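Local coordinates for VAO-type flavoprotein oxidase VAO615 (Myceliophthora thermophila, PDB 6F72) that probably works as an oxidoreductase, carrying a bicovalently attached FAD that reacts rapidly with molecular oxygen once reduced, although no substrate has yet been identified, at residues A[187-192]-A[265-270]; A[247-252]-A[463-468]; A[56-61]-A[69-74]. All coordinates share one frame; numbering follows the deposited sequence.

Overall arrangement
Starting from the N terminus, interaction 3 comes first: residues 56-61 meet 69-74, closing a short loop between strand 54-56 and the helix 74-81. It is complete before the other two begin, and its nearest atoms are about 29 Å from interaction 1 and about 27 Å from interaction 2. Interaction 1 then links the hairpin loop 187-192 to the turn after strand 263-266. Interaction 2 starts within that span, at 247-252, and ties it to 463-468, in the loop before helix 468-471, so the two cross along the chain. They touch in space, with Pro268 CD 3.3 Å from Leu252 O, and each reaches one of the neighbouring antiparallel strands 251-257 and 263-266.

Interaction 1 (A[187-192]-A[265-270]); sequences APYYKG and VATPTR
Tyr189 lays its ring against the ring of Pro268, and this pairing is the heart of the contact. The proline comes over one face of the phenol as a CH-pi contact, with Pro268 CG 3.9 Å from the centroid of the Tyr189 ring and 29° off its normal. It sits toward the hydroxyl end: Pro268 CD is 3.2 Å from Tyr189 OH, while Pro268 CB lies 3.7 Å from Tyr189 CE2. Thr269 joins from the side, its CG2 at the ring edge near the plane. The Thr269 OG1 to Tyr189 OH separation is 3.7 Å, and no hydrogen bond crosses between the segments. The opposite face of the phenol carries Ala187 CB, 3.6 Å above the plane of the Tyr189 ring and displaced toward its rim. With chi1 at 42°, Tyr189 holds CG between its own backbone N and carbonyl carbon, and from there the ring reaches Pro268.

On the other side, residues 267 to 270 form a type I turn. Thr267 OG1 accepts from Thr269 N at 3.0 Å, an ST turn that braces the backbone around Pro268. The hairpin loop joining strands 179-186 and 193-198 thus packs on the link between strand 263-266 and helix 272-278. Pro268 also touches Tyr275 of that helix, and Tyr190 rests on Leu252 of strand 251-257, all within the PCMH-type FAD-binding domain.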
loop_
_atom_site.group_PDB
_atom_site.type_symbol
_atom_site.label_atom_id
_atom_site.label_comp_id
_atom_site.label_asym_id
_atom_site.label_seq_id
_atom_site.Cartn_x
_atom_site.Cartn_y
_atom_site.Cartn_z
ATOM N N ALA A 187 -3.527 9.745 27.130
ATOM C CA ALA A 187 -4.804 10.140 26.576
ATOM C C ALA A 187 -5.866 9.309 27.305
ATOM O O ALA A 187 -5.542 8.246 27.851
ATOM C CB ALA A 187 -4.828 9.855 25.082
ATOM N N PRO A 188 -7.136 9.775 27.327
ATOM C CA PRO A 188 -8.190 8.943 27.949
ATOM C C PRO A 188 -8.328 7.552 27.292
ATOM O O PRO A 188 -8.517 6.555 27.995
ATOM C CB PRO A 188 -9.459 9.769 27.732
ATOM C CG PRO A 188 -8.975 11.172 27.570
ATOM C CD PRO A 188 -7.665 11.075 26.862
ATOM N N TYR A 189 -8.192 7.508 25.968
ATOM C CA TYR A 189 -8.377 6.310 25.139
ATOM C C TYR A 189 -7.083 5.541 24.831
ATOM O O TYR A 189 -7.124 4.483 24.188
ATOM C CB TYR A 189 -9.029 6.716 23.808
ATOM C CG TYR A 189 -8.453 7.987 23.242
ATOM C CD1 TYR A 189 -7.211 7.987 22.589
ATOM C CD2 TYR A 189 -9.136 9.205 23.378
ATOM C CE1 TYR A 189 -6.666 9.161 22.087
ATOM C CE2 TYR A 189 -8.602 10.387 22.870
ATOM C CZ TYR A 189 -7.370 10.355 22.225
ATOM O OH TYR A 189 -6.829 11.515 21.724
ATOM N N TYR A 190 -5.945 6.084 25.248
ATOM C CA TYR A 190 -4.672 5.371 25.137
ATOM C C TYR A 190 -3.650 5.838 26.162
ATOM O O TYR A 190 -3.401 7.037 26.305
ATOM C CB TYR A 190 -4.057 5.425 23.709
ATOM C CG TYR A 190 -2.804 4.575 23.629
ATOM C CD1 TYR A 190 -2.889 3.180 23.746
ATOM C CD2 TYR A 190 -1.524 5.157 23.513
ATOM C CE1 TYR A 190 -1.754 2.389 23.718
ATOM C CE2 TYR A 190 -0.379 4.363 23.488
ATOM C CZ TYR A 190 -0.509 2.982 23.592
ATOM O OH TYR A 190 0.582 2.162 23.590
ATOM N N LYS A 191 -3.068 4.868 26.858
ATOM C CA LYS A 191 -1.944 5.090 27.745
ATOM C C LYS A 191 -0.918 3.993 27.526
ATOM O O LYS A 191 -1.212 2.806 27.687
ATOM C CB LYS A 191 -2.370 5.151 29.209
ATOM C CG LYS A 191 -3.158 6.389 29.602
ATOM C CD LYS A 191 -3.982 6.097 30.853
ATOM C CE LYS A 191 -5.316 6.832 30.848
ATOM N NZ LYS A 191 -5.245 8.159 31.519
ATOM N N GLY A 192 0.279 4.406 27.123
ATOM C CA GLY A 192 1.381 3.487 26.905
ATOM C C GLY A 192 2.407 4.033 25.919
ATOM O O GLY A 192 2.342 5.217 25.540
ATOM N N VAL A 265 -2.869 19.638 13.958
ATOM C CA VAL A 265 -2.818 18.298 14.527
ATOM C C VAL A 265 -4.266 17.787 14.647
ATOM O O VAL A 265 -5.148 18.499 15.145
ATOM C CB VAL A 265 -2.064 18.270 15.884
ATOM C CG1 VAL A 265 -2.127 16.891 16.527
ATOM C CG2 VAL A 265 -0.601 18.670 15.689
ATOM N N ALA A 266 -4.488 16.567 14.143
ATOM C CA ALA A 266 -5.773 15.878 14.191
ATOM C C ALA A 266 -5.660 14.678 15.116
ATOM O O ALA A 266 -4.745 13.854 14.981
ATOM C CB ALA A 266 -6.228 15.449 12.796
ATOM N N THR A 267 -6.588 14.616 16.070
ATOM C CA THR A 267 -6.616 13.591 17.107
ATOM C C THR A 267 -8.096 13.215 17.320
ATOM O O THR A 267 -8.983 13.895 16.790
ATOM C CB THR A 267 -5.973 14.078 18.451
ATOM O OG1 THR A 267 -6.956 14.727 19.261
ATOM C CG2 THR A 267 -4.773 15.021 18.241
ATOM N N PRO A 268 -8.375 12.135 18.084
ATOM C CA PRO A 268 -9.785 11.853 18.428
ATOM C C PRO A 268 -10.500 12.990 19.180
ATOM O O PRO A 268 -11.725 13.063 19.143
ATOM C CB PRO A 268 -9.685 10.619 19.328
ATOM C CG PRO A 268 -8.418 9.961 18.914
ATOM C CD PRO A 268 -7.477 11.078 18.592
ATOM N N THR A 269 -9.743 13.864 19.854
ATOM C CA THR A 269 -10.335 15.021 20.540
ATOM C C THR A 269 -9.952 16.415 19.982
ATOM O O THR A 269 -10.142 17.424 20.673
ATOM C CB THR A 269 -10.101 14.955 22.073
ATOM O OG1 THR A 269 -8.717 14.686 22.354
ATOM C CG2 THR A 269 -10.982 13.864 22.712
ATOM N N ARG A 270 -9.413 16.473 18.752
ATOM C CA ARG A 270 -9.050 17.757 18.108
ATOM C C ARG A 270 -9.050 17.601 16.590
ATOM O O ARG A 270 -8.312 16.771 16.067
ATOM C CB ARG A 270 -7.677 18.249 18.599
ATOM C CG ARG A 270 -7.218 19.611 18.049
ATOM C CD ARG A 270 -5.709 19.830 18.202
ATOM N NE ARG A 270 -5.176 19.002 19.291
ATOM C CZ ARG A 270 -3.911 18.966 19.717
ATOM N NH1 ARG A 270 -2.956 19.746 19.166
ATOM N NH2 ARG A 270 -3.604 18.129 20.722
#

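Interaction 2 (A[247-252]-A[463-468]); sequences AADNVL and NSLHPA
Asn463 reaches Asp249 directly: Asn463 ND2 donates to Asp249 OD1 at 3.0 Å, with an N-H...O angle of 159°. The bond uses the carboxylate's anti lone pair and lies in the amide plane; carboxylate and amide planes are only 17° apart, though the side chains cross at about a right angle. Asn463 ND2 also donates to a water at 2.8 Å, which in turn donates a hydrogen bond to Ala248 O, so one nitrogen serves the carboxylate directly and Ala248 O through the water. The amide's other end is busy: Asn463 OD1 accepts from Leu465 N at 3.1 Å, an Asx turn that should fix which way round the amide sits. Ser464 turns elsewhere, its OG bonded to Trp276 O. Leu465 follows, placing CD2 4.3 Å from Asp249 OD1. His466 takes Ala468 N on ND1 in its ring plane at 3.0 Å, a capping bond for helix 468-471.

Arg470 of that helix forms a salt bridge with Asp249 OD1, and Val246 N bonds to OD2, so the buried carboxylate is held from several directions. The contact joins the 3-10 turn 247-249, just ahead of strand 251-257 in the FAD-binding domain, to the loop between strand 448-452 and helix 468-471.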
loop_
_atom_site.group_PDB
_atom_site.type_symbol
_atom_site.label_atom_id
_atom_site.label_comp_id
_atom_site.label_asym_id
_atom_site.label_seq_id
_atom_site.Cartn_x
_atom_site.Cartn_y
_atom_site.Cartn_z
ATOM N N ALA A 247 -3.355 -0.888 10.832
ATOM C CA ALA A 247 -2.512 0.297 11.029
ATOM C C ALA A 247 -3.298 1.519 11.538
ATOM O O ALA A 247 -2.930 2.109 12.560
ATOM C CB ALA A 247 -1.771 0.618 9.734
ATOM N N ALA A 248 -4.402 1.849 10.857
ATOM C CA ALA A 248 -5.214 3.019 11.156
ATOM C C ALA A 248 -5.845 3.029 12.582
ATOM O O ALA A 248 -6.099 4.109 13.136
ATOM C CB ALA A 248 -6.265 3.203 10.087
ATOM N N ASP A 249 -6.061 1.829 13.144
ATOM C CA ASP A 249 -6.540 1.610 14.514
ATOM C C ASP A 249 -5.539 2.099 15.542
ATOM O O ASP A 249 -5.920 2.488 16.661
ATOM C CB ASP A 249 -6.757 0.121 14.777
ATOM C CG ASP A 249 -7.970 -0.427 14.087
ATOM O OD1 ASP A 249 -8.853 0.352 13.655
ATOM O OD2 ASP A 249 -8.044 -1.668 13.994
ATOM N N ASN A 250 -4.263 2.054 15.155
ATOM C CA ASN A 250 -3.160 2.383 16.039
ATOM C C ASN A 250 -2.716 3.833 15.950
ATOM O O ASN A 250 -1.767 4.213 16.627
ATOM C CB ASN A 250 -1.989 1.442 15.794
ATOM C CG ASN A 250 -2.259 0.058 16.321
ATOM O OD1 ASN A 250 -1.947 -0.234 17.461
ATOM N ND2 ASN A 250 -2.882 -0.800 15.495
ATOM N N VAL A 251 -3.409 4.640 15.146
ATOM C CA VAL A 251 -3.091 6.056 15.028
ATOM C C VAL A 251 -3.611 6.837 16.225
ATOM O O VAL A 251 -4.787 6.703 16.628
ATOM C CB VAL A 251 -3.598 6.695 13.714
ATOM C CG1 VAL A 251 -3.096 8.135 13.602
ATOM C CG2 VAL A 251 -3.093 5.924 12.520
ATOM N N LEU A 252 -2.721 7.651 16.798
ATOM C CA LEU A 252 -3.095 8.545 17.888
ATOM C C LEU A 252 -3.313 9.967 17.380
ATOM O O LEU A 252 -4.282 10.620 17.751
ATOM C CB LEU A 252 -2.057 8.502 19.015
ATOM C CG LEU A 252 -1.720 7.139 19.619
ATOM C CD1 LEU A 252 -0.484 7.262 20.489
ATOM C CD2 LEU A 252 -2.894 6.586 20.427
ATOM N N ASN A 463 -12.798 5.557 13.701
ATOM C CA ASN A 463 -12.108 5.843 12.436
ATOM C C ASN A 463 -12.988 5.437 11.247
ATOM O O ASN A 463 -14.079 4.891 11.447
ATOM C CB ASN A 463 -10.691 5.242 12.409
ATOM C CG ASN A 463 -10.672 3.732 12.497
ATOM O OD1 ASN A 463 -11.395 3.043 11.769
ATOM N ND2 ASN A 463 -9.811 3.201 13.362
ATOM N N SER A 464 -12.544 5.762 10.034
ATOM C CA SER A 464 -13.333 5.537 8.806
ATOM C C SER A 464 -13.062 4.199 8.103
ATOM O O SER A 464 -13.577 3.945 6.999
ATOM C CB SER A 464 -13.165 6.707 7.838
ATOM O OG SER A 464 -11.819 6.807 7.349
ATOM N N LEU A 465 -12.296 3.338 8.769
ATOM C CA LEU A 465 -11.955 2.029 8.252
ATOM C C LEU A 465 -13.206 1.271 7.827
ATOM O O LEU A 465 -14.170 1.158 8.598
ATOM C CB LEU A 465 -11.137 1.239 9.271
ATOM C CG LEU A 465 -10.529 -0.068 8.772
ATOM C CD1 LEU A 465 -9.207 0.173 8.040
ATOM C CD2 LEU A 465 -10.359 -1.068 9.902
ATOM N N HIS A 466 -13.198 0.798 6.579
ATOM C CA HIS A 466 -14.328 0.076 5.997
ATOM C C HIS A 466 -14.798 -1.083 6.909
ATOM O O HIS A 466 -13.974 -1.896 7.357
ATOM C CB HIS A 466 -13.949 -0.435 4.598
ATOM C CG HIS A 466 -15.124 -0.863 3.765
ATOM N ND1 HIS A 466 -15.869 -1.984 4.052
ATOM C CD2 HIS A 466 -15.681 -0.318 2.654
ATOM C CE1 HIS A 466 -16.832 -2.118 3.154
ATOM N NE2 HIS A 466 -16.749 -1.112 2.302
ATOM N N PRO A 467 -16.123 -1.166 7.193
ATOM C CA PRO A 467 -16.644 -2.214 8.087
ATOM C C PRO A 467 -16.331 -3.665 7.678
ATOM O O PRO A 467 -16.239 -4.529 8.551
ATOM C CB PRO A 467 -18.152 -1.952 8.103
ATOM C CG PRO A 467 -18.416 -1.136 6.883
ATOM C CD PRO A 467 -17.199 -0.275 6.727
ATOM N N ALA A 468 -16.115 -3.916 6.386
ATOM C CA ALA A 468 -15.709 -5.251 5.903
ATOM C C ALA A 468 -14.440 -5.745 6.599
ATOM O O ALA A 468 -14.282 -6.938 6.829
ATOM C CB ALA A 468 -15.525 -5.263 4.384
HETATM O O HOH W 1 -7.995 4.811 14.786
#

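Interaction 3 (A[56-61]-A[69-74]); sequences ATVPQA and FGQYDA
Phe69 lies on Val58 within the loop between strand 54-56 and helix 74-81, and the ring can be followed outward. From CB, a chi1 of -55° puts CG anti to the carbonyl carbon, which turns the ring toward residues 57-59. CG itself is 3.9 Å from Val58 CG1, and that methyl stands almost squarely over the ring centre, 3.9 Å from the Phe69 centroid and 11° off the normal, a CH-pi contact. Along one side, CE1 meets Val58 CG2 at 3.8 Å. Along the other, CE2 meets Pro59 CD at 3.9 Å. The far end, CZ, comes within 3.8 Å of Thr57 O. An alanine here would remove the ring and is likely to leave both Val58 methyls and Pro59 CD without their aromatic partner, opening a gap in this loop.

Gln71 runs by on the flank, its OE1 3.5 Å from Val58 CG1, but the polar partner of that oxygen is Ser62 OG. Phe69 also touches Cys118 and Pro59 touches Cys108, cysteines that are disulfide-linked in a structure of this protein. With no hydrogen bond between the segments, cohesion here rests on dispersion and CH-pi contacts, which depend on close fit and are less directional than hydrogen bonds.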
loop_
_atom_site.group_PDB
_atom_site.type_symbol
_atom_site.label_atom_id
_atom_site.label_comp_id
_atom_site.label_asym_id
_atom_site.label_seq_id
_atom_site.Cartn_x
_atom_site.Cartn_y
_atom_site.Cartn_z
ATOM N N ALA A 56 13.746 19.707 -10.762
ATOM C CA ALA A 56 13.187 19.380 -12.083
ATOM C C ALA A 56 13.289 17.863 -12.229
ATOM O O ALA A 56 14.369 17.289 -12.042
ATOM C CB ALA A 56 13.953 20.078 -13.207
ATOM N N THR A 57 12.168 17.210 -12.526
ATOM C CA THR A 57 12.161 15.761 -12.637
ATOM C C THR A 57 13.076 15.293 -13.779
ATOM O O THR A 57 13.001 15.779 -14.908
ATOM C CB THR A 57 10.738 15.201 -12.836
ATOM O OG1 THR A 57 9.887 15.689 -11.797
ATOM C CG2 THR A 57 10.742 13.681 -12.829
ATOM N N VAL A 58 13.976 14.385 -13.425
ATOM C CA VAL A 58 14.773 13.652 -14.376
ATOM C C VAL A 58 14.558 12.200 -13.980
ATOM O O VAL A 58 15.062 11.787 -12.924
ATOM C CB VAL A 58 16.275 14.010 -14.296
ATOM C CG1 VAL A 58 17.064 13.198 -15.323
ATOM C CG2 VAL A 58 16.482 15.500 -14.508
ATOM N N PRO A 59 13.790 11.436 -14.799
ATOM C CA PRO A 59 13.508 10.028 -14.490
ATOM C C PRO A 59 14.785 9.226 -14.317
ATOM O O PRO A 59 15.766 9.502 -14.982
ATOM C CB PRO A 59 12.694 9.560 -15.702
ATOM C CG PRO A 59 11.948 10.778 -16.113
ATOM C CD PRO A 59 12.931 11.921 -15.894
ATOM N N GLN A 60 14.770 8.270 -13.398
ATOM C CA GLN A 60 15.949 7.460 -13.070
ATOM C C GLN A 60 16.580 6.717 -14.277
ATOM O O GLN A 60 17.793 6.519 -14.317
ATOM C CB GLN A 60 15.592 6.480 -11.950
ATOM C CG GLN A 60 16.780 5.956 -11.160
ATOM C CD GLN A 60 16.368 5.044 -10.020
ATOM O OE1 GLN A 60 15.474 4.214 -10.154
ATOM N NE2 GLN A 60 17.032 5.199 -8.881
ATOM N N ALA A 61 15.765 6.337 -15.261
ATOM C CA ALA A 61 16.252 5.641 -16.469
ATOM C C ALA A 61 16.688 6.570 -17.615
ATOM O O ALA A 61 16.891 6.118 -18.744
ATOM C CB ALA A 61 15.232 4.608 -16.951
ATOM N N PHE A 69 18.193 14.713 -21.753
ATOM C CA PHE A 69 19.030 14.961 -20.579
ATOM C C PHE A 69 20.523 14.742 -20.834
ATOM O O PHE A 69 21.354 15.144 -20.010
ATOM C CB PHE A 69 18.540 14.165 -19.356
ATOM C CG PHE A 69 17.090 14.410 -19.005
ATOM C CD1 PHE A 69 16.676 15.634 -18.456
ATOM C CD2 PHE A 69 16.132 13.421 -19.228
ATOM C CE1 PHE A 69 15.338 15.861 -18.139
ATOM C CE2 PHE A 69 14.788 13.643 -18.908
ATOM C CZ PHE A 69 14.392 14.864 -18.365
ATOM N N GLY A 70 20.851 14.141 -21.978
ATOM C CA GLY A 70 22.238 13.904 -22.403
ATOM C C GLY A 70 23.089 13.236 -21.340
ATOM O O GLY A 70 24.213 13.678 -21.060
ATOM N N GLN A 71 22.539 12.181 -20.743
ATOM C CA GLN A 71 23.143 11.515 -19.596
ATOM C C GLN A 71 23.404 10.027 -19.816
ATOM O O GLN A 71 23.686 9.311 -18.847
ATOM C CB GLN A 71 22.236 11.670 -18.381
ATOM C CG GLN A 71 22.357 12.987 -17.636
ATOM C CD GLN A 71 21.450 13.042 -16.415
ATOM O OE1 GLN A 71 20.317 12.539 -16.425
ATOM N NE2 GLN A 71 21.948 13.656 -15.352
ATOM N N TYR A 72 23.319 9.574 -21.072
ATOM C CA TYR A 72 23.436 8.154 -21.412
ATOM C C TYR A 72 24.686 7.480 -20.847
ATOM O O TYR A 72 25.799 7.987 -20.990
ATOM C CB TYR A 72 23.366 7.941 -22.926
ATOM C CG TYR A 72 23.416 6.479 -23.324
ATOM C CD1 TYR A 72 22.261 5.681 -23.295
ATOM C CD2 TYR A 72 24.624 5.884 -23.710
ATOM C CE1 TYR A 72 22.309 4.339 -23.653
ATOM C CE2 TYR A 72 24.684 4.544 -24.066
ATOM C CZ TYR A 72 23.528 3.780 -24.043
ATOM O OH TYR A 72 23.597 2.459 -24.394
ATOM N N ASP A 73 24.476 6.332 -20.209
ATOM C CA ASP A 73 25.529 5.563 -19.560
ATOM C C ASP A 73 25.080 4.115 -19.570
ATOM O O ASP A 73 24.177 3.734 -18.810
ATOM C CB ASP A 73 25.740 6.071 -18.122
ATOM C CG ASP A 73 26.830 5.315 -17.352
ATOM O OD1 ASP A 73 27.224 4.186 -17.728
ATOM O OD2 ASP A 73 27.280 5.864 -16.320
ATOM N N ALA A 74 25.715 3.321 -20.430
ATOM C CA ALA A 74 25.367 1.911 -20.631
ATOM C C ALA A 74 25.535 1.071 -19.361
ATOM O O ALA A 74 24.622 0.323 -18.997
ATOM C CB ALA A 74 26.159 1.319 -21.798
#